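Local coordinates for glutathione synthetase-like effector 30 (Gpa-GSS30-apo) (Globodera pallida, PDB 5OET), which is a plant-parasitic nematode effector of the glutathione synthetase family, whose housekeeping members join glycine to gamma-glutamylcysteine using ATP, at residues A[48-53]-A[90-95]; A[113-118]-A[344-349]; A[120-125]-A[143-148]; A[235-238]-A[244-247]; A[455-460]-A[465-470]. All coordinates share one frame; numbering follows the deposited sequence.

Contact 1: A[48-53]-A[90-95]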
# COMPACT_ATOMS: atom_id res chain seq x y z
N LEU A 48 2.15 19.46 -10.86
CA LEU A 48 1.34 18.39 -11.43
C LEU A 48 2.09 17.06 -11.34
O LEU A 48 1.54 16.08 -10.86
CB LEU A 48 0.95 18.69 -12.87
CG LEU A 48 0.31 17.49 -13.60
CD1 LEU A 48 -0.97 17.03 -12.91
CD2 LEU A 48 0.10 17.79 -15.06
N GLU A 49 3.35 17.05 -11.77
CA GLU A 49 4.16 15.80 -11.72
C GLU A 49 4.36 15.30 -10.30
O GLU A 49 4.39 14.11 -10.09
CB GLU A 49 5.49 15.96 -12.45
CG GLU A 49 5.31 16.02 -13.96
CD GLU A 49 6.61 16.22 -14.75
OE1 GLU A 49 6.71 17.20 -15.55
OE2 GLU A 49 7.56 15.40 -14.60
N GLN A 50 4.48 16.20 -9.34
CA GLN A 50 4.59 15.79 -7.94
C GLN A 50 3.27 15.30 -7.37
O GLN A 50 3.26 14.45 -6.48
CB GLN A 50 5.15 16.94 -7.10
CG GLN A 50 6.61 17.25 -7.40
CD GLN A 50 7.15 18.45 -6.64
OE1 GLN A 50 8.34 18.72 -6.69
NE2 GLN A 50 6.29 19.19 -5.95
N SER A 51 2.16 15.86 -7.85
CA SER A 51 0.83 15.34 -7.51
C SER A 51 0.67 13.89 -7.89
O SER A 51 0.19 13.10 -7.08
CB SER A 51 -0.27 16.11 -8.24
OG SER A 51 -0.55 17.28 -7.52
N LEU A 52 1.01 13.56 -9.13
CA LEU A 52 0.87 12.19 -9.62
C LEU A 52 1.77 11.23 -8.85
O LEU A 52 1.37 10.13 -8.53
CB LEU A 52 1.17 12.10 -11.11
CG LEU A 52 0.20 12.86 -11.99
CD1 LEU A 52 0.68 12.80 -13.43
CD2 LEU A 52 -1.22 12.32 -11.90
N ASP A 53 2.98 11.69 -8.55
CA ASP A 53 3.93 10.96 -7.72
C ASP A 53 3.38 10.69 -6.34
O ASP A 53 3.47 9.58 -5.85
CB ASP A 53 5.25 11.73 -7.63
CG ASP A 53 6.17 11.20 -6.51
OD1 ASP A 53 5.88 11.43 -5.32
OD2 ASP A 53 7.19 10.55 -6.82
N SER A 90 -3.09 16.59 1.06
CA SER A 90 -2.38 17.80 0.73
C SER A 90 -1.04 17.33 0.17
O SER A 90 -0.52 16.28 0.61
CB SER A 90 -2.18 18.66 1.97
OG SER A 90 -1.44 17.94 2.94
N LEU A 91 -0.50 18.07 -0.79
CA LEU A 91 0.73 17.67 -1.45
C LEU A 91 1.92 17.76 -0.50
O LEU A 91 2.81 16.88 -0.51
CB LEU A 91 0.98 18.54 -2.68
CG LEU A 91 2.15 18.14 -3.61
CD1 LEU A 91 2.06 16.72 -4.12
CD2 LEU A 91 2.21 19.07 -4.80
N TYR A 92 1.93 18.81 0.32
CA TYR A 92 3.01 19.08 1.22
C TYR A 92 2.43 19.27 2.60
O TYR A 92 1.24 19.58 2.75
CB TYR A 92 3.77 20.35 0.78
CG TYR A 92 4.66 20.12 -0.43
CD1 TYR A 92 5.83 19.37 -0.32
CD2 TYR A 92 4.30 20.62 -1.69
CE1 TYR A 92 6.63 19.13 -1.42
CE2 TYR A 92 5.11 20.38 -2.82
CZ TYR A 92 6.28 19.63 -2.67
OH TYR A 92 7.11 19.38 -3.74
N PRO A 93 3.26 19.07 3.63
CA PRO A 93 2.75 19.23 4.98
C PRO A 93 2.48 20.70 5.27
O PRO A 93 3.23 21.55 4.82
CB PRO A 93 3.85 18.65 5.87
CG PRO A 93 5.08 18.63 5.04
CD PRO A 93 4.68 18.67 3.60
N SER A 94 1.37 20.98 5.94
CA SER A 94 0.97 22.37 6.22
C SER A 94 1.75 22.84 7.44
O SER A 94 2.00 22.04 8.35
CB SER A 94 -0.53 22.46 6.50
OG SER A 94 -1.29 22.24 5.31
N PRO A 95 2.15 24.12 7.46
CA PRO A 95 2.89 24.62 8.63
C PRO A 95 2.00 24.73 9.87
O PRO A 95 0.80 25.01 9.77
CB PRO A 95 3.39 25.99 8.19
CG PRO A 95 2.47 26.39 7.09
CD PRO A 95 2.04 25.14 6.41
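Gln50 and Ser51, in the N-terminal helix 44-59, lie against Leu91 and Tyr92 at the bend between strands 83-90 and 94-96, where the helix packs against the large mixed sheet. Leu91 is the main apolar contact. Its CG is anti to the backbone N (chi1 -173°), which sends the isobutyl group at the helix backbone: CD1 touches the carbonyl O of Gln50 at 3.5 Å and approaches Ser51 N at 3.8 Å, while the other methyl, CD2, stands 4.3 Å from Ser51 OG. That hydroxyl also makes a weak bond to Leu47 O, one turn back in its own helix. Gln50, extended beyond CG, carries its amide to the hydroxyl end of Tyr92; the two side chains cross at roughly a right angle, with amide and ring planes 76° apart. How NE2 meets the phenol oxygen is doubtful, since the model sets the two too close. Met207 of helix 196-210 packs on both Leu91 and Tyr92. On the same helical segment, Glu49 forms salt bridges with Arg280 and Arg290 of the second subunit. The contact seats a helix on the connection between two strands, next to the subunit interface, in the glutathione synthetase fold.

Contact 2: A[113-118]-A[344-349]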
# COMPACT_ATOMS: atom_id res chain seq x y z
N LEU A 113 -7.25 10.64 31.07
CA LEU A 113 -7.59 10.46 32.48
C LEU A 113 -8.90 11.11 32.89
O LEU A 113 -9.62 10.54 33.66
CB LEU A 113 -6.44 10.94 33.39
CG LEU A 113 -5.20 10.05 33.50
CD1 LEU A 113 -4.28 10.57 34.59
CD2 LEU A 113 -5.58 8.60 33.78
N LEU A 114 -9.21 12.29 32.37
CA LEU A 114 -10.48 12.97 32.72
C LEU A 114 -11.72 12.21 32.21
O LEU A 114 -12.67 12.04 32.94
CB LEU A 114 -10.49 14.39 32.16
CG LEU A 114 -11.81 15.15 32.18
CD1 LEU A 114 -12.30 15.31 33.60
CD2 LEU A 114 -11.66 16.50 31.51
N TYR A 115 -11.71 11.80 30.95
CA TYR A 115 -12.85 11.11 30.38
C TYR A 115 -12.97 9.67 30.90
O TYR A 115 -14.07 9.15 31.03
CB TYR A 115 -12.79 11.13 28.85
CG TYR A 115 -13.18 12.46 28.29
CD1 TYR A 115 -14.50 12.80 28.12
CD2 TYR A 115 -12.21 13.40 27.97
CE1 TYR A 115 -14.86 14.03 27.62
CE2 TYR A 115 -12.56 14.65 27.48
CZ TYR A 115 -13.88 14.96 27.31
OH TYR A 115 -14.19 16.20 26.82
N PHE A 116 -11.84 9.04 31.20
CA PHE A 116 -11.85 7.72 31.81
C PHE A 116 -12.53 7.74 33.17
O PHE A 116 -13.39 6.94 33.43
CB PHE A 116 -10.43 7.16 31.94
CG PHE A 116 -10.37 5.84 32.65
CD1 PHE A 116 -11.07 4.76 32.15
CD2 PHE A 116 -9.66 5.69 33.84
CE1 PHE A 116 -11.05 3.54 32.81
CE2 PHE A 116 -9.61 4.48 34.49
CZ PHE A 116 -10.32 3.40 33.97
N ARG A 117 -12.14 8.69 34.01
CA ARG A 117 -12.67 8.83 35.38
C ARG A 117 -14.11 9.31 35.43
O ARG A 117 -14.88 8.88 36.28
CB ARG A 117 -11.78 9.78 36.18
CG ARG A 117 -10.42 9.19 36.47
CD ARG A 117 -9.48 10.21 37.11
NE ARG A 117 -8.10 9.72 37.14
CZ ARG A 117 -7.06 10.37 37.66
NH1 ARG A 117 -7.20 11.58 38.21
NH2 ARG A 117 -5.85 9.81 37.63
N ALA A 118 -14.48 10.19 34.52
CA ALA A 118 -15.88 10.54 34.31
C ALA A 118 -16.72 9.34 33.88
O ALA A 118 -17.87 9.22 34.27
CB ALA A 118 -16.00 11.63 33.28
N ALA A 344 -19.61 6.32 25.36
CA ALA A 344 -20.42 7.11 24.44
C ALA A 344 -21.20 8.22 25.15
O ALA A 344 -21.40 9.29 24.58
CB ALA A 344 -21.38 6.23 23.66
N LEU A 345 -21.65 7.95 26.38
CA LEU A 345 -22.31 8.95 27.22
C LEU A 345 -21.32 10.05 27.70
O LEU A 345 -21.66 11.23 27.76
CB LEU A 345 -23.00 8.26 28.41
CG LEU A 345 -23.98 9.07 29.26
CD1 LEU A 345 -25.13 9.61 28.43
CD2 LEU A 345 -24.52 8.21 30.39
N SER A 346 -20.08 9.67 28.02
CA SER A 346 -19.08 10.65 28.45
C SER A 346 -18.43 11.44 27.31
O SER A 346 -17.59 12.29 27.56
CB SER A 346 -17.99 9.98 29.31
OG SER A 346 -17.00 9.34 28.51
N HIS A 347 -18.80 11.16 26.06
CA HIS A 347 -18.23 11.90 24.92
C HIS A 347 -19.29 12.64 24.10
O HIS A 347 -19.03 13.10 22.99
CB HIS A 347 -17.42 10.95 24.04
CG HIS A 347 -16.13 10.53 24.65
ND1 HIS A 347 -16.06 9.81 25.82
CD2 HIS A 347 -14.86 10.75 24.26
CE1 HIS A 347 -14.79 9.59 26.12
NE2 HIS A 347 -14.04 10.16 25.19
N THR A 348 -20.48 12.79 24.65
CA THR A 348 -21.43 13.70 24.03
C THR A 348 -20.82 15.09 24.05
O THR A 348 -19.93 15.40 24.85
CB THR A 348 -22.80 13.73 24.75
OG1 THR A 348 -22.66 14.24 26.08
CG2 THR A 348 -23.45 12.34 24.76
N LYS A 349 -21.32 15.94 23.18
CA LYS A 349 -20.89 17.32 23.12
C LYS A 349 -21.47 18.09 24.30
O LYS A 349 -20.92 19.09 24.70
CB LYS A 349 -21.29 17.97 21.80
CG LYS A 349 -20.24 18.88 21.19
CD LYS A 349 -20.38 18.84 19.67
CE LYS A 349 -19.88 17.52 19.09
NZ LYS A 349 -20.83 17.06 18.04
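Tyr115, on helix 98-119, meets Ser346 and His347 of the turn at the end of the short helix 342-345. The carbonyl O of Ser346 comes in at the edge of the phenol ring and in its plane, 3.2 Å from CD1, so the ring's C-H edge faces a backbone acceptor. His347 reaches the same ring from another direction. Tyr115 CD1 lies over one face of the imidazole, offset toward its rim, in an oblique pairing with planes inclined by 37° and centroids 4.7 Å apart. Nearer the helix, His347 CE1 is 3.7 Å from Tyr115 CB, so the imidazole also touches the root of the tyrosine side chain. The next shell fixes the two turn residues. Ser346 OG is held between its own backbone N and carbonyl carbon (chi1 82°), from where it bonds His347 ND1 at 2.9 Å. The same hydroxyl bonds Ser119 OG and Phe343 O, and ND1 also pairs with Phe343 O; at the far side of the imidazole, NE2 bonds Gln165 of strand 160-173. Farther out, Phe355 meets the Tyr115 ring edge-to-face, and Ser119 OG bonds the Tyr115 carbonyl, tying the last turn of helix 98-119 into the polar cluster. Residues 345 to 348 form a type I beta turn, and Thr348 OG1 bonds Met351 N. The motif is thus a beta turn leading from one short helix into the N-cap of the next, helix 349-354, and seated on a long helix.

Contact 3: A[120-125]-A[143-148]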
# COMPACT_ATOMS: atom_id res chain seq x y z
N CYS A 120 -16.10 6.19 34.69
CA CYS A 120 -16.24 5.37 35.91
C CYS A 120 -17.28 5.87 36.92
O CYS A 120 -17.44 5.26 37.96
CB CYS A 120 -14.88 5.25 36.63
SG CYS A 120 -13.55 4.48 35.68
N ASP A 121 -17.97 6.98 36.63
CA ASP A 121 -18.91 7.62 37.58
C ASP A 121 -20.25 7.84 36.87
O ASP A 121 -20.57 8.96 36.47
CB ASP A 121 -18.31 8.95 38.09
CG ASP A 121 -19.09 9.56 39.28
OD1 ASP A 121 -20.19 9.06 39.64
OD2 ASP A 121 -18.59 10.55 39.88
N TYR A 122 -21.01 6.75 36.73
CA TYR A 122 -22.30 6.76 36.02
C TYR A 122 -23.30 7.80 36.56
O TYR A 122 -23.99 8.48 35.79
CB TYR A 122 -22.96 5.37 36.06
CG TYR A 122 -24.18 5.21 35.16
CD1 TYR A 122 -24.21 5.74 33.86
CD2 TYR A 122 -25.29 4.50 35.58
CE1 TYR A 122 -25.30 5.58 33.03
CE2 TYR A 122 -26.40 4.32 34.75
CZ TYR A 122 -26.39 4.87 33.47
OH TYR A 122 -27.46 4.73 32.61
N GLU A 123 -23.39 7.92 37.88
CA GLU A 123 -24.25 8.95 38.44
C GLU A 123 -23.83 10.38 38.02
O GLU A 123 -24.71 11.21 37.79
CB GLU A 123 -24.49 8.75 39.95
CG GLU A 123 -25.87 8.16 40.27
CD GLU A 123 -27.01 9.18 40.07
OE1 GLU A 123 -27.82 9.00 39.12
OE2 GLU A 123 -27.07 10.18 40.84
N PHE A 124 -22.53 10.66 37.87
CA PHE A 124 -22.09 11.97 37.39
C PHE A 124 -22.57 12.24 35.97
O PHE A 124 -23.10 13.32 35.69
CB PHE A 124 -20.57 12.13 37.45
CG PHE A 124 -20.10 13.43 36.86
CD1 PHE A 124 -20.36 14.64 37.51
CD2 PHE A 124 -19.44 13.46 35.64
CE1 PHE A 124 -19.96 15.85 36.96
CE2 PHE A 124 -19.02 14.67 35.08
CZ PHE A 124 -19.28 15.87 35.75
N LEU A 125 -22.37 11.26 35.10
CA LEU A 125 -22.78 11.36 33.70
C LEU A 125 -24.28 11.58 33.59
O LEU A 125 -24.71 12.49 32.89
CB LEU A 125 -22.38 10.10 32.91
CG LEU A 125 -20.89 9.79 32.72
CD1 LEU A 125 -20.68 8.69 31.69
CD2 LEU A 125 -20.12 11.03 32.30
N LYS A 143 -32.32 6.61 25.16
CA LYS A 143 -32.16 5.20 24.76
C LYS A 143 -30.88 4.52 25.32
O LYS A 143 -30.91 3.33 25.66
CB LYS A 143 -32.21 5.07 23.23
CG LYS A 143 -33.57 5.40 22.63
CD LYS A 143 -34.53 4.21 22.71
CE LYS A 143 -35.97 4.59 22.40
NZ LYS A 143 -36.17 5.08 21.00
N LEU A 144 -29.78 5.27 25.40
CA LEU A 144 -28.52 4.75 25.97
C LEU A 144 -28.59 4.54 27.48
O LEU A 144 -28.10 3.53 27.99
CB LEU A 144 -27.35 5.67 25.63
CG LEU A 144 -25.94 5.23 26.05
CD1 LEU A 144 -25.58 3.85 25.51
CD2 LEU A 144 -24.92 6.28 25.61
N VAL A 145 -29.17 5.50 28.19
CA VAL A 145 -29.37 5.36 29.65
C VAL A 145 -30.25 4.14 29.96
O VAL A 145 -29.89 3.34 30.81
CB VAL A 145 -29.95 6.65 30.28
CG1 VAL A 145 -30.49 6.40 31.69
CG2 VAL A 145 -28.90 7.74 30.30
N LYS A 146 -31.39 4.04 29.29
CA LYS A 146 -32.31 2.88 29.41
C LYS A 146 -31.54 1.55 29.35
O LYS A 146 -31.75 0.68 30.18
CB LYS A 146 -33.41 2.98 28.33
CG LYS A 146 -34.18 1.71 27.95
CD LYS A 146 -34.98 1.10 29.08
CE LYS A 146 -35.51 -0.27 28.66
NZ LYS A 146 -36.36 -0.96 29.69
N ARG A 147 -30.63 1.42 28.39
CA ARG A 147 -29.81 0.22 28.23
C ARG A 147 -28.85 -0.01 29.41
O ARG A 147 -28.92 -1.05 30.07
CB ARG A 147 -29.00 0.29 26.94
CG ARG A 147 -29.82 0.32 25.67
CD ARG A 147 -30.14 -1.08 25.19
NE ARG A 147 -30.71 -1.02 23.84
CZ ARG A 147 -30.98 -2.08 23.08
NH1 ARG A 147 -30.75 -3.32 23.51
NH2 ARG A 147 -31.48 -1.89 21.86
N LEU A 148 -27.96 0.95 29.66
CA LEU A 148 -26.96 0.86 30.74
C LEU A 148 -27.58 0.50 32.11
O LEU A 148 -26.95 -0.18 32.93
CB LEU A 148 -26.17 2.18 30.85
CG LEU A 148 -24.90 2.36 30.02
CD1 LEU A 148 -25.02 1.83 28.61
CD2 LEU A 148 -24.50 3.82 29.97
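Tyr122, in the first turn of helix 122-127, and Leu148, toward the end of helix 141-150, mark the nearest backbone approach of the two segments, with CA atoms 9.2 Å apart. In this helix-helix contact at the surface, such a separation is bridged mostly by one long side chain. Asp121 is the N-cap of the first helix: its OD1 accepts a weak bond from Phe124 N at 3.3 Å, with an N-H...O angle of 149°. Just past this cap, a chi1 near 180° (-170°) swings the phenol of Tyr122 away from the backbone N and across to the second helix. There the ring and the Leu148 side chain cross obliquely, Leu148 CD2 touching the ring at CE1 (3.6 Å). The main polar partner of the tyrosine hydroxyl is Asp149 OD1, in the residue right after Leu148, so one ring is held by a polar bond at its end and by apolar contact along its side. Ile342 of helix 342-345 touches both Tyr122 and Leu148, and Phe328 of helix 325-331 packs on Leu148, placing the pair among four helices. Around the phenol oxygen the second helix supplies carbon as well: Leu148 CB lies 3.4 Å from Tyr122 OH, and Val145 CG1 lies 3.6 Å from it.

Contact 4: A[235-238]-A[244-247]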
# COMPACT_ATOMS: atom_id res chain seq x y z
N GLN A 235 -1.89 -5.70 24.74
CA GLN A 235 -1.98 -5.59 26.19
C GLN A 235 -3.38 -5.94 26.69
O GLN A 235 -3.49 -6.52 27.75
CB GLN A 235 -1.60 -4.19 26.68
CG GLN A 235 -0.15 -3.81 26.48
CD GLN A 235 0.80 -4.64 27.30
OE1 GLN A 235 0.59 -4.84 28.49
NE2 GLN A 235 1.84 -5.13 26.67
N ALA A 236 -4.43 -5.61 25.95
CA ALA A 236 -5.79 -6.03 26.32
C ALA A 236 -5.96 -7.55 26.27
O ALA A 236 -6.53 -8.16 27.19
CB ALA A 236 -6.83 -5.35 25.44
N TRP A 237 -5.47 -8.16 25.20
CA TRP A 237 -5.48 -9.61 25.06
C TRP A 237 -4.78 -10.26 26.25
O TRP A 237 -5.32 -11.17 26.86
CB TRP A 237 -4.78 -9.99 23.76
CG TRP A 237 -4.84 -11.42 23.44
CD1 TRP A 237 -5.89 -12.10 22.91
CD2 TRP A 237 -3.78 -12.37 23.62
NE1 TRP A 237 -5.55 -13.42 22.74
CE2 TRP A 237 -4.26 -13.60 23.17
CE3 TRP A 237 -2.48 -12.29 24.12
CZ2 TRP A 237 -3.48 -14.75 23.20
CZ3 TRP A 237 -1.71 -13.42 24.14
CH2 TRP A 237 -2.21 -14.64 23.69
N LEU A 238 -3.60 -9.76 26.61
CA LEU A 238 -2.89 -10.25 27.79
C LEU A 238 -3.67 -10.09 29.10
O LEU A 238 -3.66 -11.00 29.92
CB LEU A 238 -1.53 -9.58 27.94
CG LEU A 238 -0.43 -9.91 26.95
CD1 LEU A 238 0.80 -9.05 27.26
CD2 LEU A 238 -0.07 -11.39 27.01
N GLU A 244 -5.79 -19.19 24.11
CA GLU A 244 -6.58 -19.64 22.95
C GLU A 244 -7.66 -18.64 22.50
O GLU A 244 -8.28 -18.87 21.45
CB GLU A 244 -7.17 -21.05 23.19
CG GLU A 244 -6.24 -22.23 22.87
CD GLU A 244 -5.66 -22.27 21.42
OE1 GLU A 244 -6.22 -21.68 20.45
OE2 GLU A 244 -4.60 -22.89 21.26
N ALA A 245 -7.84 -17.54 23.24
CA ALA A 245 -8.79 -16.48 22.88
C ALA A 245 -8.37 -15.61 21.71
O ALA A 245 -7.18 -15.34 21.50
CB ALA A 245 -9.06 -15.59 24.07
N VAL A 246 -9.39 -15.13 20.99
CA VAL A 246 -9.23 -14.36 19.76
C VAL A 246 -9.63 -12.93 20.00
O VAL A 246 -10.37 -12.63 20.92
CB VAL A 246 -10.14 -14.87 18.60
CG1 VAL A 246 -9.96 -16.37 18.39
CG2 VAL A 246 -11.63 -14.53 18.80
N ILE A 247 -9.18 -12.07 19.11
CA ILE A 247 -9.60 -10.69 19.08
C ILE A 247 -10.61 -10.51 17.94
O ILE A 247 -10.34 -10.87 16.79
CB ILE A 247 -8.39 -9.78 18.89
CG1 ILE A 247 -7.50 -9.84 20.12
CG2 ILE A 247 -8.84 -8.36 18.64
CD1 ILE A 247 -6.12 -9.27 19.88
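The indole N-H of Trp237 donates to the carbonyl O of Ala245, with NE1 and O 2.8 Å apart and an N-H...O angle of 173°, so the bond is almost straight. It joins helix 225-240 to the start of strand 246-251, the next strand in the chain, in an alpha/beta layer where the strand runs parallel to strands 279-283 and 306-314. The bond is in plane for the donor's ring but not for the acceptor. The carbonyl oxygen lies practically in the plane of the indole, at its edge, whereas the donor stands above the carbonyl plane of Ala245, 50° out of it, and therefore uses no lone-pair direction. With its ring trans to the main-chain nitrogen (chi1 -174°), Trp237 reaches off the helix toward the incoming strand. The hydrogen bond holds the NE1 edge against the residue just before the strand begins. Two residues on, Ile247 crosses the tryptophan side chain at about a right angle and supplies the apolar half of the contact. Ala309 of strand 306-314 and Ile277 pack on Trp237 as well. The strand itself is hydrogen-bonded on two sides of its backbone: Val246 pairs with Val307 and Ala309, and Ile247 with Lys278 and Arg280. Ile247 lies across the root of the indole, its CG1 touching Trp237 CD1 at 3.9 Å and its terminal methyl CD1 lying 4.2 Å from Trp237 CB.

Contact 5: A[455-460]-A[465-470]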
# COMPACT_ATOMS: atom_id res chain seq x y z
N LYS A 455 -1.61 28.11 3.23
CA LYS A 455 -1.67 27.78 1.81
C LYS A 455 -1.08 26.38 1.58
O LYS A 455 -0.05 26.02 2.18
CB LYS A 455 -0.87 28.81 0.99
CG LYS A 455 -1.44 30.23 0.97
CD LYS A 455 -2.25 30.52 -0.30
CE LYS A 455 -2.17 32.00 -0.74
NZ LYS A 455 -3.27 32.86 -0.22
N ASN A 456 -1.73 25.60 0.73
CA ASN A 456 -1.26 24.27 0.37
C ASN A 456 -1.90 23.86 -0.95
O ASN A 456 -2.75 24.60 -1.50
CB ASN A 456 -1.61 23.27 1.48
CG ASN A 456 -0.55 22.19 1.67
OD1 ASN A 456 -0.00 21.68 0.69
ND2 ASN A 456 -0.24 21.86 2.91
N HIS A 457 -1.50 22.71 -1.47
CA HIS A 457 -2.08 22.16 -2.68
C HIS A 457 -2.84 20.88 -2.36
O HIS A 457 -2.38 20.06 -1.58
CB HIS A 457 -0.97 21.87 -3.70
CG HIS A 457 0.06 22.95 -3.77
ND1 HIS A 457 -0.18 24.17 -4.36
CD2 HIS A 457 1.33 23.00 -3.30
CE1 HIS A 457 0.89 24.92 -4.24
NE2 HIS A 457 1.82 24.24 -3.59
N PHE A 458 -3.99 20.69 -3.00
CA PHE A 458 -4.89 19.56 -2.71
C PHE A 458 -4.96 18.57 -3.87
O PHE A 458 -5.29 18.95 -4.99
CB PHE A 458 -6.29 20.13 -2.45
CG PHE A 458 -6.51 20.68 -1.07
CD1 PHE A 458 -5.46 20.92 -0.17
CD2 PHE A 458 -7.82 20.99 -0.66
CE1 PHE A 458 -5.72 21.42 1.10
CE2 PHE A 458 -8.08 21.50 0.61
CZ PHE A 458 -7.03 21.71 1.49
N VAL A 459 -4.68 17.30 -3.61
CA VAL A 459 -4.64 16.28 -4.64
C VAL A 459 -5.84 15.36 -4.49
O VAL A 459 -5.98 14.73 -3.45
CB VAL A 459 -3.36 15.44 -4.50
CG1 VAL A 459 -3.24 14.43 -5.63
CG2 VAL A 459 -2.17 16.37 -4.46
N ARG A 460 -6.68 15.28 -5.51
CA ARG A 460 -7.90 14.49 -5.45
C ARG A 460 -7.94 13.50 -6.59
O ARG A 460 -7.41 13.78 -7.66
CB ARG A 460 -9.12 15.38 -5.56
CG ARG A 460 -9.61 15.89 -4.23
CD ARG A 460 -10.70 16.95 -4.40
NE ARG A 460 -10.23 18.31 -4.08
CZ ARG A 460 -10.88 19.45 -4.38
NH1 ARG A 460 -12.05 19.43 -5.04
NH2 ARG A 460 -10.35 20.62 -4.01
N PRO A 465 -4.96 18.78 -9.72
CA PRO A 465 -4.75 19.25 -8.35
C PRO A 465 -5.05 20.75 -8.24
O PRO A 465 -4.80 21.50 -9.19
CB PRO A 465 -3.28 18.96 -8.10
CG PRO A 465 -2.66 19.07 -9.44
CD PRO A 465 -3.68 18.55 -10.41
N THR A 466 -5.56 21.14 -7.09
CA THR A 466 -5.90 22.52 -6.79
C THR A 466 -4.72 23.21 -6.08
O THR A 466 -4.42 22.89 -4.92
CB THR A 466 -7.15 22.56 -5.88
OG1 THR A 466 -8.03 21.50 -6.26
CG2 THR A 466 -7.87 23.88 -6.03
N LEU A 467 -4.08 24.14 -6.78
CA LEU A 467 -2.83 24.75 -6.31
C LEU A 467 -3.07 26.08 -5.58
O LEU A 467 -3.92 26.88 -5.96
CB LEU A 467 -1.90 25.01 -7.51
CG LEU A 467 -1.63 23.89 -8.52
CD1 LEU A 467 -0.77 24.43 -9.66
CD2 LEU A 467 -0.98 22.68 -7.88
N ASN A 468 -2.33 26.28 -4.51
CA ASN A 468 -2.33 27.52 -3.73
C ASN A 468 -3.70 27.86 -3.11
O ASN A 468 -4.11 29.00 -3.12
CB ASN A 468 -1.77 28.68 -4.56
CG ASN A 468 -0.35 28.44 -5.01
OD1 ASN A 468 -0.07 28.34 -6.21
ND2 ASN A 468 0.57 28.36 -4.05
N LEU A 469 -4.39 26.87 -2.58
CA LEU A 469 -5.61 27.10 -1.81
C LEU A 469 -5.30 27.65 -0.44
O LEU A 469 -4.30 27.24 0.17
CB LEU A 469 -6.36 25.78 -1.60
CG LEU A 469 -7.14 25.27 -2.79
CD1 LEU A 469 -7.47 23.81 -2.57
CD2 LEU A 469 -8.38 26.13 -3.02
N ASP A 470 -6.17 28.52 0.07
CA ASP A 470 -6.24 28.77 1.51
C ASP A 470 -6.87 27.56 2.18
O ASP A 470 -7.90 27.09 1.73
CB ASP A 470 -7.10 29.99 1.81
CG ASP A 470 -6.52 31.27 1.24
OD1 ASP A 470 -5.56 31.18 0.43
OD2 ASP A 470 -7.04 32.35 1.60
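Asn456 and Leu469 satisfy each other's backbone in both directions: Asn456 N donates to Leu469 O at 3.1 Å, and Leu469 N returns a bond to Asn456 O at 3.0 Å, nearly along the C=O axis but bent at the hydrogen (133°). Phe458 and Thr466 form the second such pair, Phe458 N to Thr466 O and Thr466 N to Phe458 O, each 3.0 Å. Between the two pairs the register of this antiparallel hairpin slips by one residue, a beta bulge centred near Asn468, where the second strand turns a corner. The Asn468 N-H finds a side-chain acceptor across the ladder, His457 ND1, at 3.0 Å, approaching 27° out of the imidazole plane. With CG anti to the carbonyl carbon (chi1 -42°), the histidine ring lies alongside the Asn468 side chain, whose ND2 bonds Gln42 OE1. Asn456 is fully engaged: OD1 accepts from His457 N at 2.8 Å, and ND2 bonds both Ser94 OG and Tyr92 O, tying the hairpin to the chain just after strand 83-90. On the face carrying Asn456 and Phe458, Leu469 CD1 sits over one face of the Phe458 ring, 3.4 Å from CD2. At the opposite sheet face, Lys455 runs alongside Asp470, and its NZ makes a salt bridge to Asp470 OD1 at 2.9 Å, reaching it on the syn side, somewhat out of the carboxylate plane.

Contacts 1 and 5 adjoin, their centres 8 Å apart: both reach the large mixed sheet, Ser51 packs on Val459 and Pro465, and Asn456 of contact 5 bonds segment 90-95 of contact 1. Contact 5, partly buried, is a backbone ladder; contact 1, buried, is mainly side-chain packing. Across the centre of the chain, contacts 2 and 3 form a second neighbourhood, 11 Å between centres, where Leu345 packs on Tyr122, Leu125 and Leu144. Each uses a tyrosine, buried among aromatic and backbone groups in contact 2 but reaching across the surface in contact 3. Contact 4 stands apart, about 25 Å from contact 2 between centres; it is buried and combines one indole hydrogen bond with apolar contact.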